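Local structure of uncharacterized protein (Bordetella bronchiseptica, 4XG0) at residues A[116-119]-A[120-124]; A[158-161]-A[162-165]; A[174-178]-A[179-183]; A[268-271]-A[272-275]. The protein probably acts as a kinase of the DUF1537 family in acid-sugar catabolism, with an N-terminal sugar-binding domain and a C-terminal nucleotide-binding domain. All coordinates share one frame; numbering follows the deposited sequence.

Contact 1 (A[116-119]-A[120-124]); sequences RGAF and KAEID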
ATOM      1  N   ARG A 116      -0.700  18.370  18.312  1.00 24.85           N
ATOM      2  CA  ARG A 116       0.117  18.848  19.409  1.00 28.73           C
ATOM      3  C   ARG A 116       1.562  18.830  18.960  1.00 33.77           C
ATOM      4  O   ARG A 116       2.028  17.850  18.360  1.00 32.75           O
ATOM      5  CB  ARG A 116      -0.066  18.016  20.676  1.00 28.38           C
ATOM      6  CG  ARG A 116      -1.441  18.146  21.301  1.00 32.52           C
ATOM      7  CD  ARG A 116      -1.685  17.092  22.365  1.00 38.96           C
ATOM      8  NE  ARG A 116      -1.739  15.745  21.802  1.00 32.31           N
ATOM      9  CZ  ARG A 116      -1.799  14.619  22.517  1.00 39.96           C
ATOM     10  NH1 ARG A 116      -1.798  14.666  23.846  1.00 41.56           N
ATOM     11  NH2 ARG A 116      -1.852  13.436  21.907  1.00 32.38           N
ATOM     12  N   GLY A 117       2.255  19.928  19.218  1.00 30.92           N
ATOM     13  CA  GLY A 117       3.647  20.081  18.859  1.00 30.00           C
ATOM     14  C   GLY A 117       3.937  21.417  18.200  1.00 35.38           C
ATOM     15  O   GLY A 117       3.040  22.244  18.041  1.00 36.36           O
ATOM     16  N   ALA A 118       5.204  21.620  17.830  1.00 40.85           N
ATOM     17  CA  ALA A 118       5.629  22.756  17.016  1.00 46.89           C
ATOM     18  C   ALA A 118       5.312  22.469  15.553  1.00 40.86           C
ATOM     19  O   ALA A 118       6.207  22.297  14.712  1.00 35.15           O
ATOM     20  CB  ALA A 118       7.120  23.013  17.198  1.00 56.96           C
ATOM     21  N   PHE A 119       4.018  22.440  15.261  1.00 29.58           N
ATOM     22  CA  PHE A 119       3.505  21.808  14.068  1.00 28.74           C
ATOM     23  C   PHE A 119       4.072  22.414  12.793  1.00 29.42           C
ATOM     24  O   PHE A 119       4.665  21.691  11.967  1.00 30.91           O
ATOM     25  CB  PHE A 119       1.980  21.884  14.090  1.00 28.72           C
ATOM     26  CG  PHE A 119       1.299  20.870  13.252  1.00 24.25           C
ATOM     27  CD1 PHE A 119       1.188  19.561  13.676  1.00 26.35           C
ATOM     28  CD2 PHE A 119       0.708  21.226  12.047  1.00 26.59           C
ATOM     29  CE1 PHE A 119       0.521  18.633  12.879  1.00 28.95           C
ATOM     30  CE2 PHE A 119       0.064  20.302  11.267  1.00 28.27           C
ATOM     31  CZ  PHE A 119      -0.038  19.028  11.682  1.00 26.26           C
ATOM     32  N   LYS A 120       3.916  23.737  12.638  1.00 29.85           N
ATOM     33  CA  LYS A 120       4.374  24.399  11.437  1.00 30.87           C
ATOM     34  C   LYS A 120       5.878  24.415  11.387  1.00 32.42           C
ATOM     35  O   LYS A 120       6.453  24.244  10.328  1.00 32.55           O
ATOM     36  CB  LYS A 120       3.851  25.863  11.364  1.00 32.75           C
ATOM     37  CG  LYS A 120       4.296  26.576  10.105  1.00 34.14           C
ATOM     38  CD  LYS A 120       3.853  28.106  10.158  1.00 36.45           C
ATOM     39  CE  LYS A 120       4.566  28.955   9.127  1.00 45.94           C
ATOM     40  NZ  LYS A 120       4.304  28.502   7.736  1.00 45.78           N
ATOM     41  N   ALA A 121       6.520  24.609  12.529  1.00 33.87           N
ATOM     42  CA  ALA A 121       7.970  24.785  12.546  1.00 35.96           C
ATOM     43  C   ALA A 121       8.649  23.523  12.007  1.00 34.53           C
ATOM     44  O   ALA A 121       9.559  23.597  11.187  1.00 35.65           O
ATOM     45  CB  ALA A 121       8.464  25.118  13.969  1.00 37.89           C
ATOM     46  N   GLU A 122       8.148  22.375  12.442  1.00 32.20           N
ATOM     47  CA  GLU A 122       8.779  21.079  12.090  1.00 30.89           C
ATOM     48  C   GLU A 122       8.485  20.757  10.636  1.00 29.62           C
ATOM     49  O   GLU A 122       9.356  20.269   9.920  1.00 32.39           O
ATOM     50  CB  GLU A 122       8.310  19.946  13.010  1.00 34.45           C
ATOM     51  CG  GLU A 122       8.783  20.051  14.459  1.00 30.86           C
ATOM     52  CD  GLU A 122       8.581  18.747  15.222  1.00 37.51           C
ATOM     53  OE1 GLU A 122       8.296  17.734  14.553  1.00 29.70           O
ATOM     54  OE2 GLU A 122       8.718  18.719  16.469  1.00 33.27           O
ATOM     55  N   ILE A 123       7.284  21.090  10.167  1.00 28.58           N
ATOM     56  CA  ILE A 123       6.928  20.823   8.770  1.00 30.22           C
ATOM     57  C   ILE A 123       7.766  21.618   7.782  1.00 34.44           C
ATOM     58  O   ILE A 123       8.311  21.058   6.844  1.00 29.87           O
ATOM     59  CB  ILE A 123       5.423  21.037   8.513  1.00 26.42           C
ATOM     60  CG1 ILE A 123       4.646  19.872   9.138  1.00 27.50           C
ATOM     61  CG2 ILE A 123       5.150  21.150   7.017  1.00 27.90           C
ATOM     62  CD1 ILE A 123       3.161  20.167   9.306  1.00 23.34           C
ATOM     63  N   ASP A 124       7.886  22.928   7.976  1.00 33.91           N
ATOM     64  CA  ASP A 124       8.763  23.707   7.122  1.00 35.64           C
ATOM     65  C   ASP A 124      10.213  23.229   7.129  1.00 37.39           C
ATOM     66  O   ASP A 124      10.842  23.150   6.087  1.00 36.99           O
ATOM     67  CB  ASP A 124       8.705  25.182   7.527  1.00 37.03           C
ATOM     68  CG  ASP A 124       7.402  25.831   7.123  1.00 46.54           C
ATOM     69  OD1 ASP A 124       6.746  25.307   6.191  1.00 41.22           O
ATOM     70  OD2 ASP A 124       7.046  26.865   7.734  1.00 43.95           O
TER

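Contact 2 (A[158-161]-A[162-165]); sequences DRPV and TETS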
ATOM      1  N   ASP A 158     -17.269  14.632  16.414  1.00 29.35           N
ATOM      2  CA  ASP A 158     -18.070  15.637  15.705  1.00 30.12           C
ATOM      3  C   ASP A 158     -17.684  17.093  16.049  1.00 30.54           C
ATOM      4  O   ASP A 158     -18.436  18.029  15.700  1.00 31.65           O
ATOM      5  CB  ASP A 158     -19.571  15.413  15.968  1.00 37.10           C
ATOM      6  CG  ASP A 158     -20.440  15.649  14.717  1.00 43.73           C
ATOM      7  OD1 ASP A 158     -20.058  15.192  13.611  1.00 46.40           O
ATOM      8  OD2 ASP A 158     -21.506  16.293  14.856  1.00 47.09           O
ATOM      9  N   ARG A 159     -16.541  17.296  16.718  1.00 29.78           N
ATOM     10  CA  ARG A 159     -16.100  18.668  17.096  1.00 33.82           C
ATOM     11  C   ARG A 159     -14.677  18.987  16.617  1.00 32.02           C
ATOM     12  O   ARG A 159     -13.825  18.122  16.586  1.00 27.15           O
ATOM     13  CB  ARG A 159     -16.113  18.870  18.613  1.00 42.57           C
ATOM     14  CG  ARG A 159     -17.251  18.215  19.354  1.00 50.00           C
ATOM     15  CD  ARG A 159     -17.262  18.651  20.818  1.00 53.50           C
ATOM     16  NE  ARG A 159     -16.140  18.095  21.576  1.00 55.10           N
ATOM     17  CZ  ARG A 159     -16.238  17.135  22.497  1.00 64.26           C
ATOM     18  NH1 ARG A 159     -15.150  16.694  23.125  1.00 65.10           N
ATOM     19  NH2 ARG A 159     -17.417  16.606  22.808  1.00 66.96           N
ATOM     20  N   PRO A 160     -14.404  20.248  16.262  1.00 28.88           N
ATOM     21  CA  PRO A 160     -13.022  20.692  16.017  1.00 27.80           C
ATOM     22  C   PRO A 160     -12.142  20.442  17.226  1.00 28.09           C
ATOM     23  O   PRO A 160     -12.648  20.561  18.335  1.00 29.80           O
ATOM     24  CB  PRO A 160     -13.193  22.214  15.844  1.00 29.13           C
ATOM     25  CG  PRO A 160     -14.553  22.355  15.279  1.00 29.92           C
ATOM     26  CD  PRO A 160     -15.382  21.310  15.989  1.00 30.43           C
ATOM     27  N   VAL A 161     -10.858  20.150  17.030  1.00 27.68           N
ATOM     28  CA  VAL A 161     -10.015  19.706  18.118  1.00 27.48           C
ATOM     29  C   VAL A 161      -9.946  20.795  19.210  1.00 29.77           C
ATOM     30  O   VAL A 161      -9.935  20.463  20.385  1.00 35.37           O
ATOM     31  CB  VAL A 161      -8.625  19.305  17.619  1.00 26.49           C
ATOM     32  CG1 VAL A 161      -7.924  20.498  16.961  1.00 29.60           C
ATOM     33  CG2 VAL A 161      -7.798  18.721  18.742  1.00 29.25           C
ATOM     34  N   THR A 162      -9.966  22.078  18.819  1.00 32.50           N
ATOM     35  CA  THR A 162      -9.944  23.182  19.788  1.00 35.05           C
ATOM     36  C   THR A 162     -11.176  23.240  20.711  1.00 41.45           C
ATOM     37  O   THR A 162     -11.196  24.039  21.642  1.00 41.34           O
ATOM     38  CB  THR A 162      -9.772  24.598  19.102  1.00 33.08           C
ATOM     39  OG1 THR A 162     -10.637  24.713  17.966  1.00 38.95           O
ATOM     40  CG2 THR A 162      -8.332  24.820  18.664  1.00 41.50           C
ATOM     41  N   GLU A 163     -12.198  22.419  20.461  1.00 38.96           N
ATOM     42  CA  GLU A 163     -13.327  22.292  21.398  1.00 41.55           C
ATOM     43  C   GLU A 163     -13.171  21.108  22.371  1.00 47.08           C
ATOM     44  O   GLU A 163     -14.079  20.814  23.148  1.00 49.04           O
ATOM     45  CB  GLU A 163     -14.657  22.151  20.654  1.00 35.90           C
ATOM     46  CG  GLU A 163     -15.099  23.406  19.911  1.00 41.12           C
ATOM     47  CD  GLU A 163     -16.401  23.203  19.166  1.00 48.00           C
ATOM     48  OE1 GLU A 163     -17.129  22.245  19.497  1.00 49.52           O
ATOM     49  OE2 GLU A 163     -16.699  23.998  18.243  1.00 47.70           O
ATOM     50  N   THR A 164     -12.028  20.439  22.328  1.00 40.09           N
ATOM     51  CA  THR A 164     -11.816  19.242  23.133  1.00 44.06           C
ATOM     52  C   THR A 164     -10.682  19.445  24.130  1.00 53.88           C
ATOM     53  O   THR A 164     -10.027  20.486  24.148  1.00 50.28           O
ATOM     54  CB  THR A 164     -11.445  18.034  22.258  1.00 48.30           C
ATOM     55  OG1 THR A 164     -10.108  18.190  21.776  1.00 39.44           O
ATOM     56  CG2 THR A 164     -12.399  17.908  21.088  1.00 40.09           C
ATOM     57  N   SER A 165     -10.449  18.415  24.936  1.00 69.68           N
ATOM     58  CA  SER A 165      -9.460  18.434  26.010  1.00 77.19           C
ATOM     59  C   SER A 165      -8.076  18.964  25.610  1.00 76.73           C
ATOM     60  O   SER A 165      -7.337  19.476  26.450  1.00 80.63           O
ATOM     61  CB  SER A 165      -9.306  17.014  26.556  1.00 71.87           C
ATOM     62  OG  SER A 165     -10.343  16.174  26.070  1.00 71.65           O
TER

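Contact 3 (A[174-178]-A[179-183]); sequences VTESH and IPTLL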
ATOM      1  N   VAL A 174      -3.448  22.897  22.200  1.00 36.92           N
ATOM      2  CA  VAL A 174      -3.731  23.161  20.785  1.00 35.83           C
ATOM      3  C   VAL A 174      -4.643  24.382  20.668  1.00 43.85           C
ATOM      4  O   VAL A 174      -5.704  24.416  21.278  1.00 46.58           O
ATOM      5  CB  VAL A 174      -4.432  21.969  20.156  1.00 31.03           C
ATOM      6  CG1 VAL A 174      -4.798  22.233  18.708  1.00 32.48           C
ATOM      7  CG2 VAL A 174      -3.541  20.736  20.258  1.00 33.68           C
ATOM      8  N   THR A 175      -4.237  25.365  19.872  1.00 43.72           N
ATOM      9  CA  THR A 175      -4.946  26.634  19.821  1.00 46.67           C
ATOM     10  C   THR A 175      -5.426  27.051  18.429  1.00 45.41           C
ATOM     11  O   THR A 175      -5.880  28.185  18.241  1.00 50.52           O
ATOM     12  CB  THR A 175      -4.062  27.763  20.386  1.00 52.02           C
ATOM     13  OG1 THR A 175      -2.825  27.801  19.665  1.00 55.01           O
ATOM     14  CG2 THR A 175      -3.779  27.516  21.858  1.00 46.96           C
ATOM     15  N   GLU A 176      -5.338  26.155  17.456  1.00 32.52           N
ATOM     16  CA  GLU A 176      -5.878  26.435  16.141  1.00 31.66           C
ATOM     17  C   GLU A 176      -6.138  25.110  15.430  1.00 29.23           C
ATOM     18  O   GLU A 176      -5.205  24.317  15.237  1.00 29.60           O
ATOM     19  CB  GLU A 176      -4.889  27.274  15.342  1.00 34.10           C
ATOM     20  CG  GLU A 176      -5.322  27.521  13.923  1.00 31.67           C
ATOM     21  CD  GLU A 176      -6.675  28.136  13.872  1.00 33.25           C
ATOM     22  OE1 GLU A 176      -6.856  29.207  14.513  1.00 34.78           O
ATOM     23  OE2 GLU A 176      -7.553  27.552  13.237  1.00 31.29           O
ATOM     24  N   SER A 177      -7.399  24.885  15.063  1.00 28.77           N
ATOM     25  CA  SER A 177      -7.890  23.600  14.539  1.00 26.89           C
ATOM     26  C   SER A 177      -7.847  23.593  13.014  1.00 25.92           C
ATOM     27  O   SER A 177      -7.866  22.553  12.399  1.00 26.26           O
ATOM     28  CB  SER A 177      -9.367  23.421  14.933  1.00 35.97           C
ATOM     29  OG  SER A 177      -9.582  23.486  16.335  1.00 44.35           O
ATOM     30  N   HIS A 178      -7.840  24.789  12.414  1.00 27.11           N
ATOM     31  CA  HIS A 178      -7.923  24.901  10.966  1.00 26.72           C
ATOM     32  C   HIS A 178      -6.516  24.838  10.424  1.00 26.32           C
ATOM     33  O   HIS A 178      -5.743  25.810  10.543  1.00 27.68           O
ATOM     34  CB  HIS A 178      -8.619  26.231  10.575  1.00 28.52           C
ATOM     35  CG  HIS A 178      -8.938  26.316   9.114  1.00 29.45           C
ATOM     36  ND1 HIS A 178      -8.386  27.262   8.287  1.00 31.13           N
ATOM     37  CD2 HIS A 178      -9.694  25.515   8.327  1.00 36.58           C
ATOM     38  CE1 HIS A 178      -8.831  27.078   7.052  1.00 35.31           C
ATOM     39  NE2 HIS A 178      -9.621  26.016   7.051  1.00 35.36           N
ATOM     40  N   ILE A 179      -6.139  23.671   9.882  1.00 24.68           N
ATOM     41  CA  ILE A 179      -4.726  23.415   9.645  1.00 26.14           C
ATOM     42  C   ILE A 179      -4.161  24.406   8.621  1.00 25.65           C
ATOM     43  O   ILE A 179      -3.041  24.881   8.779  1.00 26.57           O
ATOM     44  CB  ILE A 179      -4.455  21.940   9.260  1.00 22.49           C
ATOM     45  CG1 ILE A 179      -5.087  21.024  10.312  1.00 21.60           C
ATOM     46  CG2 ILE A 179      -2.962  21.728   9.151  1.00 22.42           C
ATOM     47  CD1 ILE A 179      -5.141  19.548   9.929  1.00 27.76           C
ATOM     48  N   PRO A 180      -4.956  24.779   7.601  1.00 26.10           N
ATOM     49  CA  PRO A 180      -4.466  25.757   6.613  1.00 27.72           C
ATOM     50  C   PRO A 180      -4.114  27.118   7.236  1.00 29.75           C
ATOM     51  O   PRO A 180      -3.180  27.781   6.800  1.00 31.17           O
ATOM     52  CB  PRO A 180      -5.619  25.853   5.613  1.00 29.62           C
ATOM     53  CG  PRO A 180      -6.361  24.549   5.759  1.00 31.93           C
ATOM     54  CD  PRO A 180      -6.244  24.184   7.202  1.00 25.94           C
ATOM     55  N   THR A 181      -4.860  27.527   8.253  1.00 30.13           N
ATOM     56  CA  THR A 181      -4.538  28.735   8.994  1.00 32.15           C
ATOM     57  C   THR A 181      -3.269  28.516   9.836  1.00 32.24           C
ATOM     58  O   THR A 181      -2.351  29.336   9.824  1.00 34.03           O
ATOM     59  CB  THR A 181      -5.715  29.122   9.874  1.00 32.65           C
ATOM     60  OG1 THR A 181      -6.825  29.440   9.043  1.00 32.98           O
ATOM     61  CG2 THR A 181      -5.386  30.339  10.732  1.00 34.93           C
ATOM     62  N   LEU A 182      -3.203  27.379  10.527  1.00 30.60           N
ATOM     63  CA  LEU A 182      -2.038  27.018  11.351  1.00 31.47           C
ATOM     64  C   LEU A 182      -0.764  27.068  10.524  1.00 34.64           C
ATOM     65  O   LEU A 182       0.259  27.609  10.974  1.00 33.78           O
ATOM     66  CB  LEU A 182      -2.232  25.625  11.972  1.00 31.81           C
ATOM     67  CG  LEU A 182      -1.179  25.052  12.929  1.00 29.26           C
ATOM     68  CD1 LEU A 182      -0.974  25.950  14.132  1.00 35.08           C
ATOM     69  CD2 LEU A 182      -1.613  23.650  13.355  1.00 28.38           C
ATOM     70  N   LEU A 183      -0.834  26.536   9.303  1.00 30.02           N
ATOM     71  CA  LEU A 183       0.344  26.438   8.438  1.00 33.61           C
ATOM     72  C   LEU A 183       0.511  27.602   7.462  1.00 35.04           C
ATOM     73  O   LEU A 183       1.610  27.816   6.957  1.00 34.75           O
ATOM     74  CB  LEU A 183       0.322  25.141   7.624  1.00 29.48           C
ATOM     75  CG  LEU A 183       0.315  23.854   8.423  1.00 26.51           C
ATOM     76  CD1 LEU A 183       0.344  22.700   7.480  1.00 26.16           C
ATOM     77  CD2 LEU A 183       1.498  23.766   9.355  1.00 27.15           C
TER

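Contact 4 (A[268-271]-A[272-275]); sequences SAAR and QQAA. With SO4 (sulfate ion), chain F.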
ATOM      1  N   SER A 268     -20.875 -20.483  -7.397  1.00 40.51           N
ATOM      2  CA  SER A 268     -21.434 -19.190  -7.777  1.00 36.34           C
ATOM      3  C   SER A 268     -20.648 -18.052  -7.146  1.00 37.70           C
ATOM      4  O   SER A 268     -20.508 -16.994  -7.736  1.00 34.36           O
ATOM      5  CB  SER A 268     -22.884 -19.086  -7.346  1.00 40.60           C
ATOM      6  OG  SER A 268     -22.960 -18.967  -5.943  1.00 47.18           O
ATOM      7  N   ALA A 269     -20.133 -18.276  -5.943  1.00 37.88           N
ATOM      8  CA  ALA A 269     -19.340 -17.264  -5.279  1.00 37.05           C
ATOM      9  C   ALA A 269     -18.166 -16.873  -6.165  1.00 31.12           C
ATOM     10  O   ALA A 269     -17.892 -15.693  -6.357  1.00 28.72           O
ATOM     11  CB  ALA A 269     -18.844 -17.776  -3.937  1.00 37.03           C
ATOM     12  N   ALA A 270     -17.460 -17.872  -6.705  1.00 29.26           N
ATOM     13  CA  ALA A 270     -16.305 -17.619  -7.556  1.00 34.58           C
ATOM     14  C   ALA A 270     -16.711 -16.911  -8.846  1.00 27.62           C
ATOM     15  O   ALA A 270     -15.983 -16.051  -9.342  1.00 27.24           O
ATOM     16  CB  ALA A 270     -15.586 -18.928  -7.889  1.00 34.47           C
ATOM     17  N   ARG A 271     -17.848 -17.275  -9.408  1.00 29.50           N
ATOM     18  CA  ARG A 271     -18.238 -16.662 -10.675  1.00 27.91           C
ATOM     19  C   ARG A 271     -18.571 -15.187 -10.438  1.00 28.62           C
ATOM     20  O   ARG A 271     -18.222 -14.344 -11.261  1.00 27.68           O
ATOM     21  CB  ARG A 271     -19.436 -17.367 -11.311  1.00 34.26           C
ATOM     22  CG  ARG A 271     -19.332 -18.871 -11.315  1.00 34.63           C
ATOM     23  CD  ARG A 271     -18.147 -19.354 -12.039  1.00 35.38           C
ATOM     24  NE  ARG A 271     -18.155 -19.070 -13.473  1.00 46.58           N
ATOM     25  CZ  ARG A 271     -17.250 -19.554 -14.324  1.00 42.57           C
ATOM     26  NH1 ARG A 271     -16.267 -20.344 -13.882  1.00 35.15           N
ATOM     27  NH2 ARG A 271     -17.320 -19.256 -15.616  1.00 37.12           N
ATOM     28  N   GLN A 272     -19.233 -14.898  -9.316  1.00 28.76           N
ATOM     29  CA  GLN A 272     -19.534 -13.513  -8.919  1.00 29.91           C
ATOM     30  C   GLN A 272     -18.239 -12.731  -8.669  1.00 26.91           C
ATOM     31  O   GLN A 272     -18.084 -11.586  -9.112  1.00 26.26           O
ATOM     32  CB  GLN A 272     -20.411 -13.484  -7.657  1.00 27.94           C
ATOM     33  CG  GLN A 272     -21.816 -14.009  -7.913  1.00 38.18           C
ATOM     34  CD  GLN A 272     -22.726 -13.831  -6.723  1.00 52.83           C
ATOM     35  OE1 GLN A 272     -22.371 -13.153  -5.751  1.00 60.18           O
ATOM     36  NE2 GLN A 272     -23.922 -14.423  -6.796  1.00 59.54           N
ATOM     37  N   GLN A 273     -17.305 -13.365  -7.969  1.00 22.39           N
ATOM     38  CA  GLN A 273     -15.987 -12.773  -7.742  1.00 21.20           C
ATOM     39  C   GLN A 273     -15.232 -12.503  -9.030  1.00 24.58           C
ATOM     40  O   GLN A 273     -14.549 -11.468  -9.160  1.00 22.43           O
ATOM     41  CB  GLN A 273     -15.170 -13.689  -6.833  1.00 27.40           C
ATOM     42  CG  GLN A 273     -15.772 -13.769  -5.446  1.00 25.91           C
ATOM     43  CD  GLN A 273     -15.342 -14.994  -4.651  1.00 28.07           C
ATOM     44  OE1 GLN A 273     -14.484 -15.766  -5.077  1.00 24.05           O
ATOM     45  NE2 GLN A 273     -15.913 -15.144  -3.466  1.00 30.36           N
ATOM     46  N   ALA A 274     -15.327 -13.423  -9.989  1.00 21.70           N
ATOM     47  CA  ALA A 274     -14.667 -13.215 -11.285  1.00 27.15           C
ATOM     48  C   ALA A 274     -15.335 -12.044 -12.020  1.00 25.34           C
ATOM     49  O   ALA A 274     -14.665 -11.151 -12.558  1.00 24.51           O
ATOM     50  CB  ALA A 274     -14.716 -14.474 -12.136  1.00 22.44           C
ATOM     51  N   ALA A 275     -16.646 -12.042 -12.025  1.00 24.12           N
ATOM     52  CA  ALA A 275     -17.392 -10.960 -12.665  1.00 27.52           C
ATOM     53  C   ALA A 275     -16.967  -9.612 -12.096  1.00 26.42           C
ATOM     54  O   ALA A 275     -16.747  -8.664 -12.840  1.00 29.04           O
ATOM     55  CB  ALA A 275     -18.879 -11.164 -12.497  1.00 30.42           C
TER
HETATM   56  S   SO4 F 505     -22.572 -23.332  -5.119  1.00 54.79           S
HETATM   57  O1  SO4 F 505     -22.898 -22.492  -6.272  1.00 52.59           O
HETATM   58  O2  SO4 F 505     -21.490 -22.755  -4.313  1.00 51.39           O
HETATM   59  O3  SO4 F 505     -23.780 -23.482  -4.303  1.00 60.04           O
HETATM   60  O4  SO4 F 505     -22.155 -24.670  -5.567  1.00 56.46           O
HETATM   61  O   HOH W   1     -18.838 -13.767  -3.960  1.00 38.64           O

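Contact 1 (A[116-119]-A[120-124])
A118, the N-cap of helix 119-130, is an alanine where a side-chain capping group might be looked for, and it sits at the centre of an inverse gamma turn closed by a weak bond from F119 N to G117 O. Its carbonyl opens the helical ladder: E122 N reaches A118 O at 3.0 Å. The methyls of A118 and A121 touch (CB to CB 4.1 Å), and they meet A88 and A85 respectively. G117 has phi 134°, a backbone shape that would press a side chain against the preceding carbonyl, so glycine fits here. F119 and I123, one turn apart, run side by side. With CG turned away from its backbone N (chi1 -158°), the F119 ring swings alongside I123, whose CD1 comes over one face, 4.1 Å from the F119 centroid, in a CH-pi contact. On the outer side K120 bends at its last torsion, and its NZ meets the syn side of D124 OD2 at 3.2 Å in a salt bridge; NZ also bonds L183 O. The E122 carboxylate is buried but paired, with K109 and S80. Helix 119-130 thus lies with A118, A121 and E122 against helix 85-101, while F119 and I123 meet helix 179-183.

Contact 2 (A[158-161]-A[162-165])
T164 turns back on V161 O with two donors: OG1 of T164 lies 2.7 Å from V161 O, in the carbonyl plane on a lone pair, whereas T164 N comes to V161 O at 2.9 Å from above that plane. A chi1 of 73° brings the hydroxyl there, between the backbone N and the carbonyl carbon. One residue earlier, E163 N bonds P160 O at 2.9 Å, and these two i to i+3 bonds wind a short 3-10 turn after strand 159-160. The restricted phi of P160 suits the extended strand end, and its carbonyl opens the turn. E163 stretches out beside it, OE2 of E163 lying 3.7 Å from P160 CD. R159 slants across the same carboxylate, its CB 3.6 Å from E163 OE1, then bends so that R159 NH1 passes 3.6 Å from T164 CG2, at the guanidinium edge. Further out, S177 OG accepts T162 N, and V161 is buried against V156 and V174. R159 NE stays 4.7 Å from E163 OE1, so the attraction is probably modest, and R159 NE is buried here without a hydrogen-bond partner. The bonds seen in the turn are instead the two backbone N-H...O bonds and that of the T164 hydroxyl to V161 O.

Contact 3 (A[174-178]-A[179-183])
The side chains of H178 and P180 cross at about a right angle, P180 CD standing 3.7 Å from the H178 ring centroid and almost exactly on the ring normal, a CH-pi contact. T181 also crosses H178 at about a right angle, but comes to the ring's edge: its OG1 lies in the ring plane, 2.8 Å from H178 ND1, in a nearly straight hydrogen bond (171°) that either partner could donate. H178 places its ring over the helix start by turning CG away from its backbone N (chi1 -171°). The far nitrogen, NE2, bonds Q187 OE1, so hydrogen bonds at two ring atoms and the proline over one face should fix the rotation of the imidazole. H178 is the N-cap of helix 179-183, and its carbonyl begins the helical bonding, with L182 N 3.0 Å from H178 O. Amide N-H groups at the start of a helix generally lack a carbonyl acceptor within it, so proline loses no helical bond at P180, and its ring holds phi near the helical value. E176 bends back at chi2, and E176 OE2 accepts the N-H of H178 (OE2 to N 2.9 Å), on the anti side of the carboxylate. The E176 chain slides past L182 in the opposite direction, E176 CG lying 4.1 Å from L182 CB, while the E176 and T181 side chains cross at about a right angle, with CD of E176 on CG2 of T181. I179 faces inward instead, against F119 and V211.

Contact 4 (A[268-271]-A[272-275])
Q273 sets CG beside its own backbone N (chi1 -66°) and then runs on extended (chi2 159°), which carries its amide back along the helix over the carbonyl of A269. The side chain passes tightly there, CG and CD of Q273 standing 3.0 and 3.1 Å from A269 O. A269 O accepts Q273 N at 2.9 Å, and a water 3.2 Å from A269 O also donates to it; the same water takes a hydrogen from Q273 NE2. A glutamine suits the place because its amide both gives and accepts: OE1 bonds K403 and NE2 bonds F407 O. The small methyl of A269 lies against the amide, A269 CB 4.0 Å from Q273 NE2. The CG of Q272 simply lies against S268 O. At the N-terminal end, S268 N points to a sulfate, probably from the crystallisation liquor, and S268 N reaches sulfate O1 at 3.1 Å; H267 ND1 also bonds this ion. The helix dipole would probably favour an anion there. R271 folds at chi2 and chi3, and its guanidinium bonds A322 O and S265 O. Regular i to i+4 bonds from A274 and A275 continue helix 268-279, which rests A274 on strand 317-321 and Q273 on helix 412-421.

How the contacts relate
All four contacts join adjacent segments and follow one another in series, so none nests in or crosses another. Contact 1 marks the entry from the loop after strand 106-110 into helix 119-130. Contact 2 turns the chain as it leaves the three-stranded antiparallel sheet, and contact 3 starts helix 179-183 after the loop that follows. In the sugar-binding domain contact 3 touches both of the others: it meets contact 1, centres 11 Å apart, through F119 and L182, R116 and V174, and K120 and L183, while V161 of contact 2 packs on its S177. Contacts 1 and 2 do not touch. Contact 4 belongs to the nucleotide-binding domain, with its nearest atoms at least about 34 Å from the others.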